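EDD domain protein, DegV family (Ruminococcus gnavus, PDB 3JR7) is of unknown function but probably binds lipids such as fatty acids. Local coordinates at residues S81-H93 with S109-Y122. Residues are numbered along the deposited sequence; the frame is centred on the assembly and turned at random.
Sequences SCPSPERYMESYH and SGSYNSAVLGKNLY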
loop_
_atom_site.group_PDB
_atom_site.type_symbol
_atom_site.label_atom_id
_atom_site.label_comp_id
_atom_site.label_asym_id
_atom_site.label_seq_id
_atom_site.Cartn_x
_atom_site.Cartn_y
_atom_site.Cartn_z
ATOM N N SER A 81 3.847 -11.455 -8.673
ATOM C CA SER A 81 5.145 -11.044 -9.216
ATOM C C SER A 81 5.206 -9.536 -9.318
ATOM O O SER A 81 4.225 -8.911 -9.682
ATOM C CB SER A 81 5.406 -11.668 -10.615
ATOM O OG SER A 81 4.302 -11.484 -11.475
ATOM N N CYS A 82 6.377 -8.965 -9.052
ATOM C CA CYS A 82 6.532 -7.507 -9.137
ATOM C C CYS A 82 6.602 -7.069 -10.619
ATOM O O CYS A 82 6.767 -7.892 -11.507
ATOM C CB CYS A 82 7.769 -7.086 -8.350
ATOM S SG CYS A 82 9.330 -7.707 -9.102
ATOM N N PRO A 83 6.430 -5.777 -10.911
ATOM C CA PRO A 83 6.572 -5.352 -12.309
ATOM C C PRO A 83 8.015 -5.464 -12.735
ATOM O O PRO A 83 8.888 -5.472 -11.864
ATOM C CB PRO A 83 6.194 -3.867 -12.257
ATOM C CG PRO A 83 5.483 -3.694 -10.973
ATOM C CD PRO A 83 6.138 -4.635 -10.035
ATOM N N SER A 84 8.261 -5.559 -14.040
ATOM C CA SER A 84 9.600 -5.683 -14.555
ATOM C C SER A 84 10.271 -4.317 -14.651
ATOM O O SER A 84 9.610 -3.298 -14.777
ATOM C CB SER A 84 9.565 -6.290 -15.952
ATOM O OG SER A 84 9.043 -5.344 -16.841
ATOM N N PRO A 85 11.603 -4.307 -14.682
ATOM C CA PRO A 85 12.293 -3.024 -14.823
ATOM C C PRO A 85 11.908 -2.329 -16.117
ATOM O O PRO A 85 11.866 -1.101 -16.163
ATOM C CB PRO A 85 13.765 -3.415 -14.828
ATOM C CG PRO A 85 13.776 -4.705 -13.986
ATOM C CD PRO A 85 12.517 -5.401 -14.331
ATOM N N GLU A 86 11.592 -3.110 -17.150
ATOM C CA GLU A 86 11.310 -2.543 -18.449
ATOM C C GLU A 86 9.988 -1.818 -18.433
ATOM O O GLU A 86 9.866 -0.772 -19.050
ATOM C CB GLU A 86 11.307 -3.632 -19.525
ATOM C CG GLU A 86 12.731 -4.192 -19.767
ATOM C CD GLU A 86 13.241 -5.145 -18.645
ATOM O OE1 GLU A 86 12.406 -5.765 -17.926
ATOM O OE2 GLU A 86 14.497 -5.303 -18.539
ATOM N N ARG A 87 9.002 -2.372 -17.725
ATOM C CA ARG A 87 7.751 -1.677 -17.574
ATOM C C ARG A 87 7.922 -0.358 -16.819
ATOM O O ARG A 87 7.257 0.620 -17.127
ATOM C CB ARG A 87 6.730 -2.510 -16.826
ATOM C CG ARG A 87 5.338 -2.398 -17.413
ATOM C CD ARG A 87 4.972 -3.697 -18.179
ATOM N NE ARG A 87 5.488 -4.820 -17.389
ATOM C CZ ARG A 87 5.062 -5.161 -16.157
ATOM N NH1 ARG A 87 4.037 -4.499 -15.559
ATOM N NH2 ARG A 87 5.678 -6.180 -15.537
ATOM N N TYR A 88 8.758 -0.345 -15.789
ATOM C CA TYR A 88 8.967 0.898 -15.052
ATOM C C TYR A 88 9.645 1.919 -15.956
ATOM O O TYR A 88 9.240 3.092 -16.026
ATOM C CB TYR A 88 9.780 0.647 -13.803
ATOM C CG TYR A 88 8.979 0.231 -12.588
ATOM C CD1 TYR A 88 8.126 1.144 -11.954
ATOM C CD2 TYR A 88 9.166 -1.029 -11.993
ATOM C CE1 TYR A 88 7.438 0.801 -10.852
ATOM C CE2 TYR A 88 8.500 -1.364 -10.823
ATOM C CZ TYR A 88 7.626 -0.436 -10.285
ATOM O OH TYR A 88 6.954 -0.728 -9.143
HETATM N N MSE A 89 10.673 1.455 -16.677
HETATM C CA MSE A 89 11.370 2.352 -17.616
HETATM C C MSE A 89 10.423 3.021 -18.589
HETATM O O MSE A 89 10.483 4.233 -18.800
HETATM C CB MSE A 89 12.474 1.623 -18.392
HETATM C CG MSE A 89 13.291 2.589 -19.265
HETATM SE SE MSE A 89 14.384 1.658 -20.585
HETATM C CE MSE A 89 12.977 1.482 -21.947
ATOM N N GLU A 90 9.547 2.242 -19.185
ATOM C CA GLU A 90 8.598 2.783 -20.146
ATOM C C GLU A 90 7.660 3.816 -19.504
ATOM O O GLU A 90 7.305 4.809 -20.137
ATOM C CB GLU A 90 7.794 1.645 -20.801
ATOM C CG GLU A 90 8.667 0.726 -21.683
ATOM C CD GLU A 90 8.020 -0.635 -22.044
ATOM O OE1 GLU A 90 6.806 -0.824 -21.778
ATOM O OE2 GLU A 90 8.748 -1.513 -22.594
ATOM N N SER A 91 7.276 3.608 -18.245
ATOM C CA SER A 91 6.426 4.579 -17.547
ATOM C C SER A 91 7.160 5.889 -17.254
ATOM O O SER A 91 6.533 6.932 -17.091
ATOM C CB SER A 91 5.862 3.998 -16.253
ATOM O OG SER A 91 6.855 3.964 -15.195
ATOM N N TYR A 92 8.479 5.838 -17.162
ATOM C CA TYR A 92 9.263 7.050 -16.899
ATOM C C TYR A 92 9.383 7.894 -18.174
ATOM O O TYR A 92 9.507 9.117 -18.145
ATOM C CB TYR A 92 10.664 6.699 -16.373
ATOM C CG TYR A 92 10.747 5.805 -15.161
ATOM C CD1 TYR A 92 9.648 5.614 -14.306
ATOM C CD2 TYR A 92 11.933 5.142 -14.852
ATOM C CE1 TYR A 92 9.738 4.779 -13.180
ATOM C CE2 TYR A 92 12.037 4.342 -13.752
ATOM C CZ TYR A 92 10.928 4.147 -12.909
ATOM O OH TYR A 92 11.053 3.341 -11.793
ATOM N N HIS A 93 9.379 7.233 -19.316
ATOM C CA HIS A 93 9.580 7.927 -20.596
ATOM C C HIS A 93 8.268 8.589 -21.037
ATOM O O HIS A 93 7.328 7.914 -21.509
ATOM C CB HIS A 93 10.056 6.886 -21.606
ATOM C CG HIS A 93 10.356 7.433 -22.967
ATOM N ND1 HIS A 93 11.279 8.432 -23.182
ATOM C CD2 HIS A 93 9.912 7.061 -24.187
ATOM C CE1 HIS A 93 11.351 8.691 -24.472
ATOM N NE2 HIS A 93 10.543 7.862 -25.102
ATOM N N SER A 109 8.769 -7.182 -1.332
ATOM C CA SER A 109 8.532 -7.288 -2.776
ATOM C C SER A 109 9.776 -6.800 -3.526
ATOM O O SER A 109 10.446 -5.909 -3.062
ATOM C CB SER A 109 7.361 -6.385 -3.176
ATOM O OG SER A 109 7.178 -6.319 -4.585
ATOM N N GLY A 110 10.016 -7.337 -4.706
ATOM C CA GLY A 110 11.056 -6.816 -5.594
ATOM C C GLY A 110 10.635 -5.578 -6.401
ATOM O O GLY A 110 11.409 -5.094 -7.266
ATOM N N SER A 111 9.470 -5.006 -6.087
ATOM C CA SER A 111 8.924 -3.873 -6.855
ATOM C C SER A 111 9.880 -2.670 -6.762
ATOM O O SER A 111 10.226 -2.083 -7.785
ATOM C CB SER A 111 7.496 -3.504 -6.391
ATOM O OG SER A 111 6.946 -2.462 -7.193
ATOM N N TYR A 112 10.299 -2.327 -5.547
ATOM C CA TYR A 112 11.288 -1.258 -5.311
ATOM C C TYR A 112 12.561 -1.463 -6.160
ATOM O O TYR A 112 12.945 -0.609 -6.940
ATOM C CB TYR A 112 11.713 -1.159 -3.851
ATOM C CG TYR A 112 12.752 -0.067 -3.627
ATOM C CD1 TYR A 112 12.399 1.288 -3.694
ATOM C CD2 TYR A 112 14.061 -0.379 -3.348
ATOM C CE1 TYR A 112 13.352 2.299 -3.521
ATOM C CE2 TYR A 112 15.033 0.637 -3.169
ATOM C CZ TYR A 112 14.671 1.953 -3.271
ATOM O OH TYR A 112 15.624 2.932 -3.093
ATOM N N ASN A 113 13.207 -2.598 -6.001
ATOM C CA ASN A 113 14.439 -2.854 -6.783
ATOM C C ASN A 113 14.265 -2.776 -8.314
ATOM O O ASN A 113 15.140 -2.272 -9.077
ATOM C CB ASN A 113 15.012 -4.193 -6.359
ATOM C CG ASN A 113 15.684 -4.129 -5.010
ATOM O OD1 ASN A 113 15.948 -3.050 -4.463
ATOM N ND2 ASN A 113 15.984 -5.294 -4.467
ATOM N N SER A 114 13.114 -3.255 -8.765
ATOM C CA SER A 114 12.749 -3.185 -10.147
ATOM C C SER A 114 12.610 -1.759 -10.675
ATOM O O SER A 114 13.134 -1.444 -11.748
ATOM C CB SER A 114 11.478 -3.945 -10.347
ATOM O OG SER A 114 11.156 -3.968 -11.676
ATOM N N ALA A 115 11.925 -0.919 -9.900
ATOM C CA ALA A 115 11.758 0.490 -10.193
ATOM C C ALA A 115 13.120 1.213 -10.285
ATOM O O ALA A 115 13.330 2.024 -11.182
ATOM C CB ALA A 115 10.876 1.161 -9.131
ATOM N N VAL A 116 14.033 0.884 -9.365
ATOM C CA VAL A 116 15.388 1.433 -9.360
ATOM C C VAL A 116 16.187 1.005 -10.605
ATOM O O VAL A 116 16.847 1.824 -11.273
ATOM C CB VAL A 116 16.126 1.089 -8.030
ATOM C CG1 VAL A 116 17.699 1.462 -8.098
ATOM C CG2 VAL A 116 15.457 1.806 -6.853
ATOM N N LEU A 117 16.116 -0.270 -10.942
ATOM C CA LEU A 117 16.801 -0.787 -12.117
ATOM C C LEU A 117 16.177 -0.142 -13.372
ATOM O O LEU A 117 16.881 0.190 -14.335
ATOM C CB LEU A 117 16.683 -2.333 -12.127
ATOM C CG LEU A 117 17.585 -3.133 -13.007
ATOM C CD1 LEU A 117 19.073 -2.773 -12.680
ATOM C CD2 LEU A 117 17.287 -4.641 -12.753
ATOM N N GLY A 118 14.859 0.042 -13.373
ATOM C CA GLY A 118 14.204 0.728 -14.464
ATOM C C GLY A 118 14.768 2.130 -14.697
ATOM O O GLY A 118 14.878 2.591 -15.840
ATOM N N LYS A 119 15.111 2.809 -13.613
ATOM C CA LYS A 119 15.744 4.120 -13.712
ATOM C C LYS A 119 17.159 4.010 -14.328
ATOM O O LYS A 119 17.563 4.839 -15.160
ATOM C CB LYS A 119 15.776 4.802 -12.333
ATOM C CG LYS A 119 16.603 6.038 -12.311
ATOM C CD LYS A 119 16.617 6.676 -10.948
ATOM C CE LYS A 119 17.546 7.899 -10.980
ATOM N NZ LYS A 119 17.405 8.771 -9.810
ATOM N N ASN A 120 17.895 2.960 -13.969
ATOM C CA ASN A 120 19.231 2.764 -14.552
ATOM C C ASN A 120 19.126 2.528 -16.059
ATOM O O ASN A 120 19.855 3.142 -16.847
ATOM C CB ASN A 120 19.963 1.647 -13.821
ATOM C CG ASN A 120 20.288 2.041 -12.389
ATOM O OD1 ASN A 120 20.387 3.217 -12.087
ATOM N ND2 ASN A 120 20.405 1.083 -11.505
ATOM N N LEU A 121 18.174 1.694 -16.460
ATOM C CA LEU A 121 17.928 1.415 -17.869
ATOM C C LEU A 121 17.502 2.697 -18.574
ATOM O O LEU A 121 17.998 3.010 -19.675
ATOM C CB LEU A 121 16.866 0.313 -18.038
ATOM C CG LEU A 121 17.247 -1.066 -17.461
ATOM C CD1 LEU A 121 16.054 -2.028 -17.637
ATOM C CD2 LEU A 121 18.558 -1.593 -18.125
ATOM N N TYR A 122 16.590 3.445 -17.961
ATOM C CA TYR A 122 16.169 4.755 -18.543
ATOM C C TYR A 122 17.366 5.624 -18.904
ATOM O O TYR A 122 17.433 6.210 -19.994
ATOM C CB TYR A 122 15.226 5.560 -17.595
ATOM C CG TYR A 122 14.752 6.822 -18.252
ATOM C CD1 TYR A 122 13.604 6.835 -19.027
ATOM C CD2 TYR A 122 15.503 7.969 -18.189
ATOM C CE1 TYR A 122 13.208 7.983 -19.698
ATOM C CE2 TYR A 122 15.101 9.135 -18.869
ATOM C CZ TYR A 122 13.971 9.112 -19.611
ATOM O OH TYR A 122 13.609 10.235 -20.301
#
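Tyr88 OH donates to Ser111 OG at 2.6 Å, one of three hydroxyl-mediated hydrogen bonds joining segments 81-93 and 109-122; Ser111 OG is also bonded to Asp27, so two partners hold it. Ser114 OG lies anti to its own backbone nitrogen (chi1 -176°), which turns it to Pro83 O at 2.7 Å, above the carbonyl plane. Tyr92 OH reaches Ala115 O, 2.7 Å away, from the face of that carbonyl opposite the helical donor Lys119 N; this oxygen of the buried Ala115 thus accepts two bonds.

The two tyrosine rings meet helix 111-122 in different ways. Ala115 CB stands 3.7 Å from the Tyr88 ring centroid and 5° off its normal, a CH-pi contact over the face, whereas Tyr92 turns its edge to Lys119 N.

Packing is knobs-into-holes: Pro85 sits among Ser114, Leu117, Gly118 and Leu121, and Tyr92 among Ala115, Gly118, Lys119 and Tyr122. Gly118 lets the backbones close in, its CA 3.4 Å from Pro85 O, where the axes approach to 7.4 Å and cross at -58°. Selenomethionine Met89 packs SE against Leu121 CB.

Helix 85-92 packs on strands 22-27 and 98-103, helix 111-126 on 98-103 and 130-135, a layered alpha/beta arrangement in this DegV-family protein; Cys82 and Ser109 line the pocket holding PG6, probably from the crystallisation liquor.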